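Local coordinates for protein serpin-ZX (Arabidopsis thaliana, PDB 3LE2) that inhibits target proteases, among them the cysteine proteases metacaspase-9 and RD21A, by offering a reactive centre loop whose cleavage traps the enzyme covalently, at residues 38-43 against 288-293; 44-49 against 120-125; 138-143 against 168-173. All coordinates share one frame; numbering follows the deposited sequence.

In the fold
Contacts 1 and 2 share helix 37-49: residues 38-43 meet the end of strand 277-289 and the turn after it, and residues 44-49 meet the turn leading into strand 123-127. Contact 3 joins helix 129-147 to strand 167-176. Centres of contacts 1 and 2 lie 12 Å apart; contact 3 is 13 Å from each. Phe169 ties them together, since Val43 CG1 lies 3.7 Å from Phe169 CG and Ile47 CG1 lies 3.7 Å from Phe169 CE2. Phe169 turns to helix 37-49 and the neighbouring Ala170 to helix 129-147, so the helices lie on opposite faces of strand 167-176, in the large central sheet of a serpin. All three contacts lie away from the reactive bond Arg353-Gly354.

Contact 1. Residues 38-43 against 288-293; sequences ASINVV and FDASNV
The ring of Phe288 is met obliquely by Ile40, whose CD1 stops 4.2 Å from Phe288 CZ; outside this pair of segments the Phe288 side chain also touches His329 and Val23. The second flat group is the carboxylate of Asp289. Ser291 N and Ser291 OG both reach Asp289 OD1 from above the carboxylate plane, on the same face: the first is a capping bond of 3.0 Å with an N-H...O angle of 163°, the second measures 3.1 Å. Ile327 N also bonds to Asp289 OD1, and Asn326 ND2 to Asp289 OD2, which ties the turn to strand 326-335. Ala290, next after Asp289, sets its CB 4.2 Å from Ile40 CD1. One methyl therefore makes both crossings: Ile40 sets CG1 beside its backbone N, and a second torsion of -68° turns CD1 instead of extending the chain. The contact is small, buried and apolar, and no hydrogen bond crosses between the two segments; Asp289 spends its carboxylate on the turn and on strand 326-335. It is characteristic of the serpin fold, in which the helix named B in serpins, here 37-49, packs behind the central sheet A near the region called the shutter.

Contact 2. Residues 44-49 against 120-125; sequences LSIIAA and YKAASN
Ile46 lies over one face of the Tyr120 ring, and the two side chains lie alongside and run in opposing senses. Ile46 CG1 stands above the middle of the ring, 3.7 Å from its centroid and 11° off the normal, a well-centred CH-pi contact. It is nearest to Tyr120 CG and CD1, each 3.7 Å away. Because CG1 is anti to the carbonyl carbon of Ile46 and the chain then runs on extended (chi2 172°), CD1 is carried along the ring toward its root, 4.1 Å from Tyr120 CG. The same methyl goes on to meet Ala122 CB at 4.2 Å, so one isoleucine branch touches both residues of the turn that face the helix.

At the far end of the ring Ser45 takes over. Its CB lies 3.3 Å from Tyr120 OH and approaches the ring obliquely. This is packing, since the polar ends bond elsewhere: Tyr120 OH to Asn72 OD1, and Ser45 OG to Asn41 O one turn back in the same helix. The bond to Asn72 holds the hydroxyl end of the phenol while the isoleucine supports its face. All four touching residues are buried, and the two polar side chains among them have these partners to satisfy them.

Around this pairing, Ile46 also reaches Phe112 and Leu116 of helix 110-119, the helix that runs into Tyr120, and touches Asn98 on strand 93-103. Ser45 leans on Leu63 of helix 54-63. The contact thus places helix 37-49 against the turn between helix 110-119 and strand 123-127, which pairs in parallel with strand 93-103.

Contact 3. Residues 138-143 against 168-173; sequences AEVNSW and IFANAL
Apolar packing brings Val140 of the helix onto Ala170 of the strand, the two residues whose backbones come nearest. Val140 CG1, anti to its own backbone N, makes the approach, with Ala170 CB 3.8 Å away. Ala170, on the strand, directs its CB toward the helix and meets this methyl. The other methyl, Val140 CG2, lies 4.5 Å from Ile168 CD1; this is a loose touch, and doubtful in detail because Ile168 occupies two conformations.

The aromatic part belongs to Trp143, one turn further along. Its CZ3 comes within 4.4 Å of Ala170 O, meeting it obliquely. Within the helix, Val140 O lies in the plane of the indole at its edge, 3.7 Å from Trp143 CE3. The side chain starts out anti to its backbone N (chi1 171°), which carries the six-membered ring past Val140 O toward Ala170. Beyond the pair, Trp143 and Trp101 of strand 93-103 meet edge-to-face, and Val140 touches Trp101 as well.

Polar bonds run elsewhere. Asn141 OD1 accepts from Leu156 N, joining the helix to a loop, while Asn171 points away from the helix and bonds through ND2 to Asn98 OD1. The axes of 138-143 and 168-173 come within 10.0 Å at a crossing angle of -30°, and no hydrogen bond joins these two segments.

Between 138-143 and 168-173 the joint therefore rests on methyl groups and an oblique indole contact. In serpins this helix, named F, lies over the front of sheet A and is thought to be displaced, at least transiently, as the cleaved loop enters; apolar packing without hydrogen bonds between these two segments is consistent with a helix that can lift and settle again.

Contact 1. Residues 38-43 against 288-293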
# COMPACT_ATOMS: atom_id res chain seq x y z
N ALA A 38 -5.04 0.36 -1.07
CA ALA A 38 -6.22 -0.43 -0.76
C ALA A 38 -6.81 -0.04 0.59
O ALA A 38 -8.02 0.19 0.69
CB ALA A 38 -5.89 -1.90 -0.77
N SER A 39 -5.97 0.04 1.62
CA SER A 39 -6.42 0.44 2.95
C SER A 39 -6.94 1.87 2.98
O SER A 39 -7.91 2.18 3.68
CB SER A 39 -5.28 0.31 3.97
OG SER A 39 -4.65 -0.94 3.85
N ILE A 40 -6.27 2.75 2.25
CA ILE A 40 -6.73 4.13 2.21
C ILE A 40 -8.13 4.15 1.60
O ILE A 40 -9.03 4.83 2.10
CB ILE A 40 -5.82 5.01 1.33
CG1 ILE A 40 -4.40 5.05 1.89
CG2 ILE A 40 -6.40 6.43 1.25
CD1 ILE A 40 -4.30 5.77 3.18
N ASN A 41 -8.30 3.40 0.51
CA ASN A 41 -9.56 3.38 -0.23
C ASN A 41 -10.67 2.70 0.56
O ASN A 41 -11.85 3.04 0.39
CB ASN A 41 -9.38 2.75 -1.62
CG ASN A 41 -8.60 3.65 -2.56
OD1 ASN A 41 -8.33 4.81 -2.24
ND2 ASN A 41 -8.24 3.13 -3.72
N VAL A 42 -10.28 1.77 1.43
CA VAL A 42 -11.21 1.18 2.40
C VAL A 42 -11.76 2.22 3.38
O VAL A 42 -12.95 2.23 3.69
CB VAL A 42 -10.55 0.05 3.21
CG1 VAL A 42 -11.34 -0.22 4.49
CG2 VAL A 42 -10.42 -1.22 2.37
N VAL A 43 -10.89 3.11 3.86
CA VAL A 43 -11.35 4.21 4.71
C VAL A 43 -12.29 5.17 3.97
O VAL A 43 -13.35 5.54 4.49
CB VAL A 43 -10.17 5.02 5.30
CG1 VAL A 43 -10.69 6.16 6.14
CG2 VAL A 43 -9.28 4.12 6.13
N PHE A 288 1.45 8.13 8.14
CA PHE A 288 1.09 9.49 7.84
C PHE A 288 -0.39 9.69 8.05
O PHE A 288 -1.16 8.72 8.13
CB PHE A 288 1.54 9.88 6.42
CG PHE A 288 0.73 9.25 5.30
CD1 PHE A 288 0.86 7.90 4.99
CD2 PHE A 288 -0.14 10.02 4.54
CE1 PHE A 288 0.12 7.33 3.95
CE2 PHE A 288 -0.89 9.46 3.50
CZ PHE A 288 -0.76 8.11 3.21
N ASP A 289 -0.77 10.95 8.18
CA ASP A 289 -2.17 11.34 8.20
C ASP A 289 -2.55 11.68 6.75
O ASP A 289 -2.06 12.66 6.19
CB ASP A 289 -2.35 12.56 9.10
CG ASP A 289 -3.79 13.05 9.15
OD1 ASP A 289 -4.63 12.57 8.35
OD2 ASP A 289 -4.08 13.93 9.99
N ALA A 290 -3.40 10.86 6.15
CA ALA A 290 -3.71 11.01 4.71
C ALA A 290 -4.49 12.28 4.38
O ALA A 290 -4.62 12.64 3.22
CB ALA A 290 -4.48 9.80 4.19
N SER A 291 -5.01 12.95 5.41
CA SER A 291 -6.02 13.98 5.20
C SER A 291 -5.52 15.10 4.27
O SER A 291 -6.22 15.51 3.34
CB SER A 291 -6.55 14.53 6.54
OG SER A 291 -5.57 15.28 7.20
N ASN A 292 -4.30 15.57 4.51
CA ASN A 292 -3.74 16.64 3.69
C ASN A 292 -3.41 16.28 2.24
O ASN A 292 -3.75 17.03 1.33
CB ASN A 292 -2.53 17.29 4.38
CG ASN A 292 -2.94 18.29 5.48
OD1 ASN A 292 -4.12 18.59 5.68
ND2 ASN A 292 -1.94 18.79 6.20
N VAL A 293 -2.75 15.14 1.99
CA VAL A 293 -2.44 14.82 0.60
C VAL A 293 -3.71 14.60 -0.19
O VAL A 293 -3.76 14.94 -1.37
CB VAL A 293 -1.54 13.57 0.39
CG1 VAL A 293 -0.22 13.72 1.10
CG2 VAL A 293 -2.26 12.31 0.81

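Contact 2. Residues 44-49 against 120-125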
# COMPACT_ATOMS: atom_id res chain seq x y z
N LEU A 44 -11.89 5.58 2.77
CA LEU A 44 -12.70 6.48 1.95
C LEU A 44 -14.07 5.88 1.62
O LEU A 44 -15.07 6.60 1.59
CB LEU A 44 -11.95 6.91 0.69
CG LEU A 44 -10.69 7.74 0.94
CD1 LEU A 44 -9.90 7.96 -0.34
CD2 LEU A 44 -11.03 9.09 1.59
N SER A 45 -14.12 4.56 1.41
CA SER A 45 -15.39 3.85 1.23
C SER A 45 -16.27 3.93 2.50
O SER A 45 -17.48 4.14 2.41
CB SER A 45 -15.16 2.39 0.86
OG SER A 45 -14.41 2.28 -0.34
N ILE A 46 -15.66 3.76 3.66
CA ILE A 46 -16.36 3.94 4.93
C ILE A 46 -16.92 5.36 5.08
O ILE A 46 -18.04 5.55 5.53
CB ILE A 46 -15.43 3.59 6.11
CG1 ILE A 46 -15.13 2.09 6.09
CG2 ILE A 46 -16.08 3.98 7.42
CD1 ILE A 46 -14.08 1.66 7.08
N ILE A 47 -16.14 6.35 4.68
CA ILE A 47 -16.57 7.74 4.78
C ILE A 47 -17.69 8.05 3.80
O ILE A 47 -18.64 8.77 4.12
CB ILE A 47 -15.40 8.69 4.51
CG1 ILE A 47 -14.33 8.52 5.58
CG2 ILE A 47 -15.90 10.13 4.44
CD1 ILE A 47 -13.03 9.22 5.25
N ALA A 48 -17.58 7.53 2.58
CA ALA A 48 -18.62 7.75 1.60
C ALA A 48 -19.94 7.24 2.16
O ALA A 48 -20.98 7.88 2.00
CB ALA A 48 -18.27 7.04 0.28
N ALA A 49 -19.88 6.09 2.83
CA ALA A 49 -21.07 5.41 3.31
C ALA A 49 -21.81 6.21 4.39
O ALA A 49 -23.01 6.04 4.59
CB ALA A 49 -20.71 4.03 3.83
N TYR A 120 -16.98 -4.25 6.42
CA TYR A 120 -15.63 -3.70 6.59
C TYR A 120 -14.83 -4.33 7.72
O TYR A 120 -13.61 -4.18 7.76
CB TYR A 120 -15.70 -2.18 6.77
CG TYR A 120 -16.20 -1.46 5.54
CD1 TYR A 120 -15.36 -1.23 4.46
CD2 TYR A 120 -17.51 -1.03 5.45
CE1 TYR A 120 -15.81 -0.58 3.34
CE2 TYR A 120 -17.96 -0.38 4.34
CZ TYR A 120 -17.11 -0.16 3.28
OH TYR A 120 -17.56 0.49 2.15
N LYS A 121 -15.51 -5.04 8.61
CA LYS A 121 -14.85 -5.63 9.77
C LYS A 121 -14.06 -4.55 10.51
O LYS A 121 -12.91 -4.74 10.90
CB LYS A 121 -13.94 -6.78 9.35
CG LYS A 121 -14.72 -7.89 8.65
CD LYS A 121 -13.84 -9.04 8.21
CE LYS A 121 -14.41 -9.71 6.96
NZ LYS A 121 -15.90 -9.80 7.00
N ALA A 122 -14.73 -3.42 10.71
CA ALA A 122 -14.10 -2.21 11.22
C ALA A 122 -14.75 -1.81 12.53
O ALA A 122 -15.97 -1.81 12.64
CB ALA A 122 -14.21 -1.09 10.19
N ALA A 123 -13.93 -1.48 13.52
CA ALA A 123 -14.44 -1.07 14.82
C ALA A 123 -14.94 0.36 14.75
O ALA A 123 -14.50 1.13 13.91
CB ALA A 123 -13.34 -1.18 15.86
N SER A 124 -15.85 0.72 15.63
CA SER A 124 -16.25 2.12 15.75
C SER A 124 -16.46 2.39 17.22
O SER A 124 -17.10 1.60 17.91
CB SER A 124 -17.52 2.42 14.95
OG SER A 124 -18.52 1.44 15.16
N ASN A 125 -15.90 3.49 17.70
CA ASN A 125 -15.92 3.80 19.12
C ASN A 125 -16.01 5.29 19.37
O ASN A 125 -15.71 6.10 18.49
CB ASN A 125 -14.66 3.26 19.78
CG ASN A 125 -14.66 1.75 19.89
OD1 ASN A 125 -15.28 1.19 20.79
ND2 ASN A 125 -13.97 1.09 18.97

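Contact 3. Residues 138-143 against 168-173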
# COMPACT_ATOMS: atom_id res chain seq x y z
N ALA A 138 -3.01 6.74 23.06
CA ALA A 138 -2.42 5.49 23.54
C ALA A 138 -3.38 4.34 23.38
O ALA A 138 -2.99 3.23 22.99
CB ALA A 138 -1.96 5.61 25.00
N GLU A 139 -4.65 4.60 23.68
CA GLU A 139 -5.70 3.59 23.56
C GLU A 139 -5.83 3.08 22.12
O GLU A 139 -5.92 1.87 21.89
CB GLU A 139 -7.04 4.15 24.06
CG GLU A 139 -8.24 3.24 23.81
CD GLU A 139 -9.55 3.81 24.34
OE1 GLU A 139 -9.76 5.04 24.25
OE2 GLU A 139 -10.39 3.02 24.84
N VAL A 140 -5.83 4.00 21.16
CA VAL A 140 -5.93 3.63 19.74
C VAL A 140 -4.70 2.83 19.34
O VAL A 140 -4.79 1.82 18.64
CB VAL A 140 -6.10 4.87 18.83
CG1 VAL A 140 -6.07 4.47 17.38
CG2 VAL A 140 -7.40 5.61 19.16
N ASN A 141 -3.53 3.28 19.80
CA ASN A 141 -2.31 2.55 19.53
C ASN A 141 -2.30 1.13 20.11
O ASN A 141 -1.92 0.18 19.43
CB ASN A 141 -1.07 3.35 19.93
CG ASN A 141 -0.73 4.40 18.90
OD1 ASN A 141 -1.15 4.29 17.76
ND2 ASN A 141 0.01 5.43 19.31
N SER A 142 -2.74 0.99 21.35
CA SER A 142 -2.81 -0.33 21.98
C SER A 142 -3.78 -1.22 21.22
O SER A 142 -3.53 -2.40 20.99
CB SER A 142 -3.26 -0.21 23.45
OG SER A 142 -2.26 0.40 24.26
N TRP A 143 -4.91 -0.63 20.84
CA TRP A 143 -5.90 -1.34 20.04
C TRP A 143 -5.32 -1.87 18.71
O TRP A 143 -5.50 -3.04 18.37
CB TRP A 143 -7.10 -0.43 19.77
CG TRP A 143 -8.04 -1.01 18.78
CD1 TRP A 143 -9.10 -1.84 19.03
CD2 TRP A 143 -8.01 -0.82 17.36
NE1 TRP A 143 -9.73 -2.17 17.86
CE2 TRP A 143 -9.08 -1.55 16.82
CE3 TRP A 143 -7.19 -0.08 16.50
CZ2 TRP A 143 -9.35 -1.58 15.46
CZ3 TRP A 143 -7.45 -0.11 15.14
CH2 TRP A 143 -8.53 -0.85 14.63
N ILE A 168 -11.73 10.59 13.73
CA ILE A 168 -10.51 10.04 13.15
C ILE A 168 -10.68 8.60 12.66
O ILE A 168 -11.55 7.86 13.13
CB ILE A 168 -9.34 10.05 14.16
CG1 ILE A 168 -9.62 9.09 15.32
CG2 ILE A 168 -9.07 11.48 14.64
CD1 ILE A 168 -8.45 8.89 16.26
N PHE A 169 -9.84 8.23 11.71
CA PHE A 169 -9.77 6.85 11.28
C PHE A 169 -8.35 6.37 11.50
O PHE A 169 -7.39 7.10 11.27
CB PHE A 169 -10.18 6.73 9.82
CG PHE A 169 -11.63 7.03 9.60
CD1 PHE A 169 -12.58 6.02 9.71
CD2 PHE A 169 -12.06 8.32 9.32
CE1 PHE A 169 -13.92 6.29 9.52
CE2 PHE A 169 -13.39 8.59 9.14
CZ PHE A 169 -14.32 7.58 9.24
N ALA A 170 -8.20 5.15 11.99
CA ALA A 170 -6.87 4.61 12.18
C ALA A 170 -6.82 3.32 11.41
O ALA A 170 -7.67 2.44 11.60
CB ALA A 170 -6.56 4.39 13.66
N ASN A 171 -5.83 3.21 10.53
CA ASN A 171 -5.74 2.06 9.65
C ASN A 171 -4.30 1.59 9.52
O ASN A 171 -3.37 2.40 9.42
CB ASN A 171 -6.35 2.40 8.28
CG ASN A 171 -6.34 1.22 7.34
OD1 ASN A 171 -5.27 0.72 6.97
ND2 ASN A 171 -7.52 0.76 6.94
N ALA A 172 -4.10 0.28 9.53
CA ALA A 172 -2.76 -0.27 9.38
C ALA A 172 -2.81 -1.56 8.58
O ALA A 172 -3.78 -2.30 8.65
CB ALA A 172 -2.14 -0.50 10.76
N LEU A 173 -1.77 -1.81 7.81
CA LEU A 173 -1.67 -3.07 7.09
C LEU A 173 -0.27 -3.62 7.28
O LEU A 173 0.72 -2.99 6.90
CB LEU A 173 -1.99 -2.90 5.59
CG LEU A 173 -1.99 -4.18 4.74
CD1 LEU A 173 -3.08 -5.15 5.19
CD2 LEU A 173 -2.13 -3.93 3.23